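Local coordinates for fiber (Human adenovirus 26, PDB 6FJN), which attaches the virion to host-cell receptors as the capsid spike, the part here being its trimeric knob domain, at residues Ala107-Ser112 with Ser120-Ile125. Residues are numbered along the deposited sequence; the frame is centred on the assembly and turned at random.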
ATOM      1  N   ALA A 107     -13.047  14.506  -2.957  1.00 12.58           N
ATOM      2  CA  ALA A 107     -12.464  13.320  -3.603  1.00 12.19           C
ATOM      3  C   ALA A 107     -13.499  12.218  -3.696  1.00 11.25           C
ATOM      4  O   ALA A 107     -13.580  11.445  -4.684  1.00 12.00           O
ATOM      5  CB  ALA A 107     -11.288  12.820  -2.794  1.00 11.85           C
ATOM      6  N   TYR A 108     -14.269  12.075  -2.600  1.00 10.64           N
ATOM      7  CA  TYR A 108     -15.173  10.922  -2.442  1.00 10.49           C
ATOM      8  C   TYR A 108     -16.561  11.422  -2.107  1.00 10.90           C
ATOM      9  O   TYR A 108     -16.994  11.410  -0.941  1.00 10.81           O
ATOM     10  CB  TYR A 108     -14.658   9.927  -1.393  1.00  9.72           C
ATOM     11  CG  TYR A 108     -13.173   9.715  -1.410  1.00  9.29           C
ATOM     12  CD1 TYR A 108     -12.526   9.183  -2.489  1.00  9.43           C
ATOM     13  CD2 TYR A 108     -12.388  10.045  -0.303  1.00  9.50           C
ATOM     14  CE1 TYR A 108     -11.159   8.958  -2.486  1.00  9.18           C
ATOM     15  CE2 TYR A 108     -11.020   9.827  -0.284  1.00  9.56           C
ATOM     16  CZ  TYR A 108     -10.404   9.284  -1.367  1.00  9.06           C
ATOM     17  OH  TYR A 108      -9.037   9.099  -1.334  1.00  9.99           O
ATOM     18  N   PRO A 109     -17.292  11.920  -3.104  1.00 12.40           N
ATOM     19  CA  PRO A 109     -18.594  12.491  -2.817  1.00 13.15           C
ATOM     20  C   PRO A 109     -19.614  11.403  -2.537  1.00 13.09           C
ATOM     21  O   PRO A 109     -19.547  10.303  -3.039  1.00 12.86           O
ATOM     22  CB  PRO A 109     -18.919  13.281  -4.088  1.00 14.51           C
ATOM     23  CG  PRO A 109     -18.136  12.582  -5.150  1.00 14.91           C
ATOM     24  CD  PRO A 109     -16.914  12.056  -4.524  1.00 13.39           C
ATOM     25  N   LYS A 110     -20.607  11.775  -1.748  1.00 14.49           N
ATOM     26  CA  LYS A 110     -21.739  10.914  -1.535  1.00 16.26           C
ATOM     27  C   LYS A 110     -22.443  10.660  -2.856  1.00 17.24           C
ATOM     28  O   LYS A 110     -22.448  11.515  -3.760  1.00 17.98           O
ATOM     29  CB  LYS A 110     -22.777  11.567  -0.617  1.00 18.38           C
ATOM     30  CG  LYS A 110     -22.231  11.983   0.735  1.00 20.66           C
ATOM     31  CD  LYS A 110     -22.303  10.916   1.776  1.00 22.12           C
ATOM     32  CE  LYS A 110     -23.372  11.303   2.800  1.00 24.27           C
ATOM     33  NZ  LYS A 110     -23.813  10.076   3.450  1.00 24.79           N
ATOM     34  N   PRO A 111     -23.102   9.513  -2.963  1.00 19.12           N
ATOM     35  CA  PRO A 111     -23.884   9.293  -4.182  1.00 22.04           C
ATOM     36  C   PRO A 111     -24.977  10.329  -4.375  1.00 25.02           C
ATOM     37  O   PRO A 111     -25.545  10.849  -3.393  1.00 25.89           O
ATOM     38  CB  PRO A 111     -24.535   7.949  -3.944  1.00 22.40           C
ATOM     39  CG  PRO A 111     -23.738   7.305  -2.883  1.00 20.69           C
ATOM     40  CD  PRO A 111     -23.279   8.415  -2.004  1.00 19.40           C
ATOM     41  N   SER A 112     -25.212  10.663  -5.626  1.00 28.24           N
ATOM     42  CA  SER A 112     -26.252  11.621  -5.947  1.00 31.72           C
ATOM     43  C   SER A 112     -26.721  11.349  -7.353  1.00 35.14           C
ATOM     44  O   SER A 112     -25.891  11.177  -8.249  1.00 35.74           O
ATOM     45  CB  SER A 112     -25.693  13.041  -5.812  1.00 31.56           C
ATOM     46  OG  SER A 112     -26.585  13.998  -6.337  1.00 33.41           O
ATOM     47  N   SER A 120     -14.830   5.893  -9.831  1.00 10.65           N
ATOM     48  CA  SER A 120     -14.163   4.688  -9.342  1.00  9.64           C
ATOM     49  C   SER A 120     -13.122   4.985  -8.264  1.00  8.56           C
ATOM     50  O   SER A 120     -12.801   4.094  -7.514  1.00  8.12           O
ATOM     51  CB  SER A 120     -13.547   3.913 -10.501  1.00  9.87           C
ATOM     52  OG  SER A 120     -14.521   3.571 -11.461  1.00 11.29           O
ATOM     53  N   ARG A 121     -12.618   6.225  -8.225  1.00  8.81           N
ATOM     54  CA  ARG A 121     -11.617   6.549  -7.216  1.00  8.71           C
ATOM     55  C   ARG A 121     -12.164   6.472  -5.790  1.00  8.10           C
ATOM     56  O   ARG A 121     -11.384   6.411  -4.835  1.00  8.50           O
ATOM     57  CB  ARG A 121     -11.016   7.930  -7.455  1.00  9.59           C
ATOM     58  CG  ARG A 121     -11.952   9.101  -7.161  1.00 10.30           C
ATOM     59  CD  ARG A 121     -11.315  10.424  -7.522  1.00 11.64           C
ATOM     60  NE  ARG A 121     -12.202  11.509  -7.144  1.00 12.21           N
ATOM     61  CZ  ARG A 121     -12.098  12.754  -7.508  1.00 13.26           C
ATOM     62  NH1 ARG A 121     -11.078  13.229  -8.229  1.00 14.04           N
ATOM     63  NH2 ARG A 121     -13.066  13.585  -7.135  1.00 13.82           N
ATOM     64  N   THR A 122     -13.479   6.422  -5.622  1.00  7.97           N
ATOM     65  CA  THR A 122     -14.109   6.212  -4.310  1.00  7.87           C
ATOM     66  C   THR A 122     -13.894   4.830  -3.744  1.00  7.08           C
ATOM     67  O   THR A 122     -14.273   4.625  -2.582  1.00  7.23           O
ATOM     68  CB  THR A 122     -15.608   6.528  -4.360  1.00  8.71           C
ATOM     69  OG1 THR A 122     -16.279   5.592  -5.190  1.00  9.92           O
ATOM     70  CG2 THR A 122     -15.903   7.957  -4.794  1.00  9.81           C
ATOM     71  N   LYS A 123     -13.306   3.924  -4.513  1.00  6.95           N
ATOM     72  CA  LYS A 123     -13.044   2.575  -4.049  1.00  6.60           C
ATOM     73  C   LYS A 123     -11.573   2.234  -4.237  1.00  6.36           C
ATOM     74  O   LYS A 123     -10.891   2.733  -5.134  1.00  6.60           O
ATOM     75  CB  LYS A 123     -13.915   1.556  -4.774  1.00  7.28           C
ATOM     76  CG  LYS A 123     -15.359   1.652  -4.350  1.00  8.34           C
ATOM     77  CD  LYS A 123     -16.263   0.711  -5.089  1.00  9.63           C
ATOM     78  CE  LYS A 123     -17.691   0.723  -4.586  1.00 10.98           C
ATOM     79  NZ  LYS A 123     -18.553  -0.262  -5.302  1.00 13.22           N
ATOM     80  N   ILE A 124     -11.138   1.301  -3.388  1.00  5.97           N
ATOM     81  CA  ILE A 124      -9.894   0.548  -3.515  1.00  6.05           C
ATOM     82  C   ILE A 124     -10.285  -0.905  -3.653  1.00  5.95           C
ATOM     83  O   ILE A 124     -11.093  -1.384  -2.832  1.00  6.56           O
ATOM     84  CB  ILE A 124      -8.983   0.713  -2.289  1.00  6.49           C
ATOM     85  CG1 ILE A 124      -8.631   2.162  -2.065  1.00  7.61           C
ATOM     86  CG2 ILE A 124      -7.775  -0.185  -2.395  1.00  6.81           C
ATOM     87  CD1 ILE A 124      -8.181   2.375  -0.632  1.00  9.12           C
ATOM     88  N   ILE A 125      -9.775  -1.627  -4.660  1.00  5.92           N
ATOM     89  CA  ILE A 125     -10.064  -3.042  -4.784  1.00  5.85           C
ATOM     90  C   ILE A 125      -8.749  -3.769  -4.887  1.00  6.03           C
ATOM     91  O   ILE A 125      -7.866  -3.384  -5.715  1.00  6.27           O
ATOM     92  CB  ILE A 125     -10.946  -3.332  -6.003  1.00  6.35           C
ATOM     93  CG1 ILE A 125     -12.348  -2.728  -5.777  1.00  6.77           C
ATOM     94  CG2 ILE A 125     -11.084  -4.832  -6.249  1.00  6.70           C
ATOM     95  CD1 ILE A 125     -13.268  -2.771  -6.964  1.00  7.65           C
TER
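Arg121 reaches across to the carbonyl of Ala107, and its guanidinium grips that one oxygen with two unequal N-H groups. Arg121 NE donates to Ala107 O at 2.8 Å with an N-H...O angle of 142°; NE lies in the carbonyl plane, on a lone pair of Ala107 O, although the oxygen is tilted 29° out of the guanidinium plane. Arg121 NH2 adds a weak bond to Ala107 O at 3.3 Å. That tilt accompanies Ala107 CA lying over one face of the guanidinium, 3.6 Å from Arg121 NH2. The Arg121 side chain is extended from CG to NE (chi2 and chi3 both -176°), which sets NE beside the Ala107 carbonyl.

Tyr108 meets the backbone of the 3-10 turn 120-122 obliquely: its CE1 is 3.5 Å from Arg121 O, and CD1 is 3.8 Å from Thr122 CA. On one face of the ring, Ala107 CB stands 3.6 Å above the centre. Thr122 directs its methyl at the start of the Tyr108 side chain, CG2 lying 3.9 Å from Tyr108 CA, while OG1 bonds to Tyr119 O. The phenol OH is bound to Leu181 N of strand 176-181. In this knob domain the loop after strand 89-90 thus folds onto the turn leading into strand 123-129, at one edge of this chain's four-stranded antiparallel sheet.

Arg121 NH1 bonds to Thr25 OG1 and Asp9 O of a second subunit, and Arg121 O accepts from Ser175 OG of that subunit. One buried guanidinium therefore ties this loop to the trimer interface, its charge probably moderated by carbonyl oxygens of both chains.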